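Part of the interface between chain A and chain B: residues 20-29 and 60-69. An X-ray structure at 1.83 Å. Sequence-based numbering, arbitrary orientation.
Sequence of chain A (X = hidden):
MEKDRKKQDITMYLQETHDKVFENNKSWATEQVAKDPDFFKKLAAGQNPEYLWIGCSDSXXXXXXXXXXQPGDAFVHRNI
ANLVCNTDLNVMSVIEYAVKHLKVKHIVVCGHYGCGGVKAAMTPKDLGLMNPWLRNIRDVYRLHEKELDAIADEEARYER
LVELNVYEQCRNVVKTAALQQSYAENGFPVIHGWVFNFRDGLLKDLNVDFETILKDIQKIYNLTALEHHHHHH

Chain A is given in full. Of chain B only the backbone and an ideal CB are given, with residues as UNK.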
# COMPACT_ATOMS: atom_id res chain seq x y z
N LYS A 20 7.51 33.15 -12.70
CA LYS A 20 8.32 33.82 -11.69
C LYS A 20 9.23 32.85 -10.92
O LYS A 20 10.34 33.21 -10.52
CB LYS A 20 7.44 34.56 -10.68
CG LYS A 20 6.62 35.70 -11.28
CD LYS A 20 7.46 36.57 -12.19
CE LYS A 20 7.80 37.89 -11.55
NZ LYS A 20 8.15 38.91 -12.57
N VAL A 21 8.75 31.63 -10.70
CA VAL A 21 9.53 30.61 -10.01
C VAL A 21 10.85 30.33 -10.74
O VAL A 21 11.87 30.02 -10.11
CB VAL A 21 8.71 29.31 -9.83
CG1 VAL A 21 9.55 28.22 -9.20
CG2 VAL A 21 7.49 29.59 -8.98
N PHE A 22 10.86 30.47 -12.07
CA PHE A 22 12.08 30.22 -12.82
C PHE A 22 13.10 31.36 -12.69
O PHE A 22 14.31 31.12 -12.66
CB PHE A 22 11.76 29.86 -14.28
CG PHE A 22 11.23 28.45 -14.43
CD1 PHE A 22 12.10 27.39 -14.62
CD2 PHE A 22 9.86 28.19 -14.34
CE1 PHE A 22 11.62 26.08 -14.73
CE2 PHE A 22 9.36 26.89 -14.45
CZ PHE A 22 10.24 25.84 -14.64
N GLU A 23 12.61 32.59 -12.58
CA GLU A 23 13.49 33.73 -12.37
C GLU A 23 14.11 33.64 -10.96
O GLU A 23 15.29 33.90 -10.79
CB GLU A 23 12.71 35.04 -12.55
CG GLU A 23 11.83 35.05 -13.81
CD GLU A 23 10.84 36.21 -13.84
OE1 GLU A 23 11.16 37.29 -13.30
OE2 GLU A 23 9.75 36.04 -14.42
N ASN A 24 13.31 33.26 -9.97
CA ASN A 24 13.82 33.11 -8.61
C ASN A 24 14.83 31.96 -8.50
O ASN A 24 15.74 32.01 -7.66
CB ASN A 24 12.66 32.93 -7.62
CG ASN A 24 11.95 34.23 -7.31
OD1 ASN A 24 12.47 35.31 -7.59
ND2 ASN A 24 10.76 34.13 -6.73
N ASN A 25 14.66 30.94 -9.33
CA ASN A 25 15.62 29.84 -9.42
C ASN A 25 16.98 30.28 -9.97
O ASN A 25 18.02 29.92 -9.41
CB ASN A 25 15.07 28.69 -10.26
CG ASN A 25 16.15 27.68 -10.63
OD1 ASN A 25 16.54 27.56 -11.80
ND2 ASN A 25 16.67 26.97 -9.63
N LYS A 26 16.98 31.04 -11.06
CA LYS A 26 18.23 31.57 -11.62
C LYS A 26 18.94 32.50 -10.64
O LYS A 26 20.17 32.46 -10.50
CB LYS A 26 17.97 32.30 -12.94
CG LYS A 26 17.49 31.39 -14.07
CD LYS A 26 17.10 32.19 -15.31
CE LYS A 26 16.43 31.29 -16.33
NZ LYS A 26 17.33 30.22 -16.84
N SER A 27 18.15 33.34 -9.96
CA SER A 27 18.66 34.24 -8.93
C SER A 27 19.33 33.46 -7.80
O SER A 27 20.40 33.84 -7.34
CB SER A 27 17.54 35.10 -8.36
OG SER A 27 17.38 36.28 -9.11
N TRP A 28 18.69 32.37 -7.37
CA TRP A 28 19.25 31.55 -6.31
C TRP A 28 20.54 30.86 -6.74
O TRP A 28 21.50 30.81 -5.98
CB TRP A 28 18.23 30.51 -5.82
CG TRP A 28 18.84 29.36 -5.07
CD1 TRP A 28 19.11 29.30 -3.73
CD2 TRP A 28 19.23 28.10 -5.62
NE1 TRP A 28 19.65 28.07 -3.41
CE2 TRP A 28 19.74 27.32 -4.56
CE3 TRP A 28 19.21 27.55 -6.90
CZ2 TRP A 28 20.23 26.02 -4.76
CZ3 TRP A 28 19.69 26.27 -7.10
CH2 TRP A 28 20.19 25.52 -6.03
N ALA A 29 20.55 30.32 -7.97
CA ALA A 29 21.76 29.72 -8.54
C ALA A 29 22.93 30.71 -8.62
O ALA A 29 24.08 30.35 -8.34
CB ALA A 29 21.46 29.15 -9.91
N UNK B 60 19.08 16.78 -3.67
CA UNK B 60 19.96 17.27 -2.61
C UNK B 60 19.62 18.66 -2.06
O UNK B 60 20.05 19.02 -0.97
CB UNK B 60 21.40 17.29 -3.13
N UNK B 61 18.87 19.43 -2.83
CA UNK B 61 18.50 20.78 -2.43
C UNK B 61 16.98 20.77 -2.24
O UNK B 61 16.28 20.23 -3.09
CB UNK B 61 18.94 21.82 -3.46
N UNK B 62 16.49 21.35 -1.14
CA UNK B 62 15.05 21.47 -0.86
C UNK B 62 14.35 22.34 -1.91
O UNK B 62 14.95 23.30 -2.40
CB UNK B 62 14.83 22.06 0.54
N UNK B 63 13.09 22.01 -2.22
CA UNK B 63 12.28 22.76 -3.18
C UNK B 63 12.26 24.25 -2.90
O UNK B 63 12.26 25.08 -3.83
CB UNK B 63 10.85 22.23 -3.18
N UNK B 64 12.20 24.57 -1.61
CA UNK B 64 12.07 25.93 -1.13
C UNK B 64 13.29 26.75 -1.53
O UNK B 64 13.19 27.94 -1.84
CB UNK B 64 11.88 25.95 0.39
N UNK B 65 14.44 26.09 -1.54
CA UNK B 65 15.68 26.70 -2.01
C UNK B 65 15.69 26.89 -3.52
O UNK B 65 15.87 28.01 -4.02
CB UNK B 65 16.88 25.85 -1.59
N UNK B 66 15.50 25.79 -4.25
CA UNK B 66 15.49 25.76 -5.71
C UNK B 66 14.56 26.80 -6.32
O UNK B 66 14.85 27.36 -7.39
CB UNK B 66 15.08 24.37 -6.20
N UNK B 67 13.43 27.04 -5.66
CA UNK B 67 12.36 27.82 -6.28
C UNK B 67 12.21 29.22 -5.74
O UNK B 67 11.55 30.05 -6.38
CB UNK B 67 11.03 27.09 -6.11
N UNK B 68 12.79 29.48 -4.57
CA UNK B 68 12.67 30.77 -3.91
C UNK B 68 11.34 30.94 -3.20
O UNK B 68 10.98 32.05 -2.80
CB UNK B 68 12.86 31.90 -4.93
N UNK B 69 10.61 29.83 -3.05
CA UNK B 69 9.32 29.85 -2.38
C UNK B 69 9.46 30.11 -0.88
O UNK B 69 10.45 29.72 -0.26
CB UNK B 69 8.59 28.53 -2.62

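Chain A contributes one helix, which the short helix of chain B, 63-67, crosses at 92° with an axis separation of 8.5 Å. Val A21, Asn A24, Asn A25 and Trp A28 line the contact.

Position 60 has nothing of chain A within 5.5 Å of its ideal CB, so this contact scarcely restricts it; it is Arg B60. At position 61 the CA-to-CB bond points toward chain A, with the ideal CB 4.6 Å from Trp A28 CZ2. That suits a branched or long aliphatic side chain, or methionine. Ile B61 places CG2 3.7 Å from Trp A28 CZ2, oblique to the ring.

Positions 62, 63 and 64 are out of reach. Position 62, at phi/psi -63/146 just before the helix, could hold many residues; it is Pro B62, the N-cap residue. Ala B63 and Glu B64 follow, neither touching chain A.

At position 65 the bond points sideways, yet the ideal CB is 4.0 Å from Trp A28 NE1, a donor. Gln, Glu, Asn or Asp would offer an acceptor. Gln B65 accepts a weak hydrogen bond from Trp A28 NE1 to its OE1, at 3.2 Å and 125°.

Position 66 points away, but its backbone is engaged: Asn A25 ND2 donates to the carbonyl O of residue 66 at 2.9 Å and 152°, and that same O lies 3.3 Å from Asn A25 CA in a CA-H...O contact. Its CA sits over one face of the Trp A28 ring. The ideal CB is 4.6 Å from Asn A25 ND2, already engaged with the backbone O, and 5.1 Å from Trp A28 CZ3, so the choice is wide and several aliphatic side chains are plausible. Ile B66 brings CG2 to 3.6 Å from Asn A25 ND2.

At position 67 the ideal CB is 3.6 Å from Val A21 CG1, favouring a compact side chain with an apolar surface: Ala, Val, Ser or Thr. Thr B67 makes that contact with its CB, while its OG1 donates to Ala B63 O at 2.5 Å, within its own helix.

Position 68 is the most constrained. Its phi of 79° favours glycine, and an ideal CB would clash at 2.9 Å with Asn A24 CB. Gly B68 avoids this, leaving its CA 4.3 Å from Asn A24 CB.

Position 69 has no chain A atom within 5.5 Å of its ideal CB, and many side chains would fit. Leu B69 brings CD2 only to 4.7 Å from Val A21 CG2.

Chain B, residues 60-69: RIPAEQITGL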
# COMPACT_ATOMS: atom_id res chain seq x y z
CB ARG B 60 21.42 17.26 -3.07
CG ARG B 60 21.67 16.40 -4.28
CD ARG B 60 22.90 15.52 -4.12
NE ARG B 60 23.60 15.35 -5.39
CZ ARG B 60 23.22 14.52 -6.36
NH1 ARG B 60 23.93 14.45 -7.48
NH2 ARG B 60 22.12 13.78 -6.23
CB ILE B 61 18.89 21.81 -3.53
CG1 ILE B 61 20.41 21.88 -3.70
CG2 ILE B 61 18.37 23.19 -3.19
CD1 ILE B 61 21.14 22.45 -2.51
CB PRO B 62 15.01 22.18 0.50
CG PRO B 62 16.35 21.96 1.09
CD PRO B 62 17.31 21.89 -0.05
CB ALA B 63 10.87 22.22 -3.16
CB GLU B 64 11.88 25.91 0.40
CG GLU B 64 10.48 25.44 0.88
CD GLU B 64 10.41 23.98 1.31
OE1 GLU B 64 9.60 23.66 2.21
OE2 GLU B 64 11.15 23.14 0.74
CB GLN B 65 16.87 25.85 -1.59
CG GLN B 65 17.31 26.06 -0.17
CD GLN B 65 17.59 27.51 0.08
OE1 GLN B 65 18.60 28.05 -0.39
NE2 GLN B 65 16.68 28.17 0.80
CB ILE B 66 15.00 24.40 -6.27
CG1 ILE B 66 15.72 23.21 -5.64
CG2 ILE B 66 15.13 24.34 -7.78
CD1 ILE B 66 15.15 21.84 -6.09
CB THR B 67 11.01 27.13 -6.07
OG1 THR B 67 10.79 26.95 -4.66
CG2 THR B 67 11.02 25.79 -6.77
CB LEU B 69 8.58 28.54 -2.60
CG LEU B 69 7.95 28.23 -3.95
CD1 LEU B 69 7.35 26.84 -3.92
CD2 LEU B 69 6.89 29.26 -4.30
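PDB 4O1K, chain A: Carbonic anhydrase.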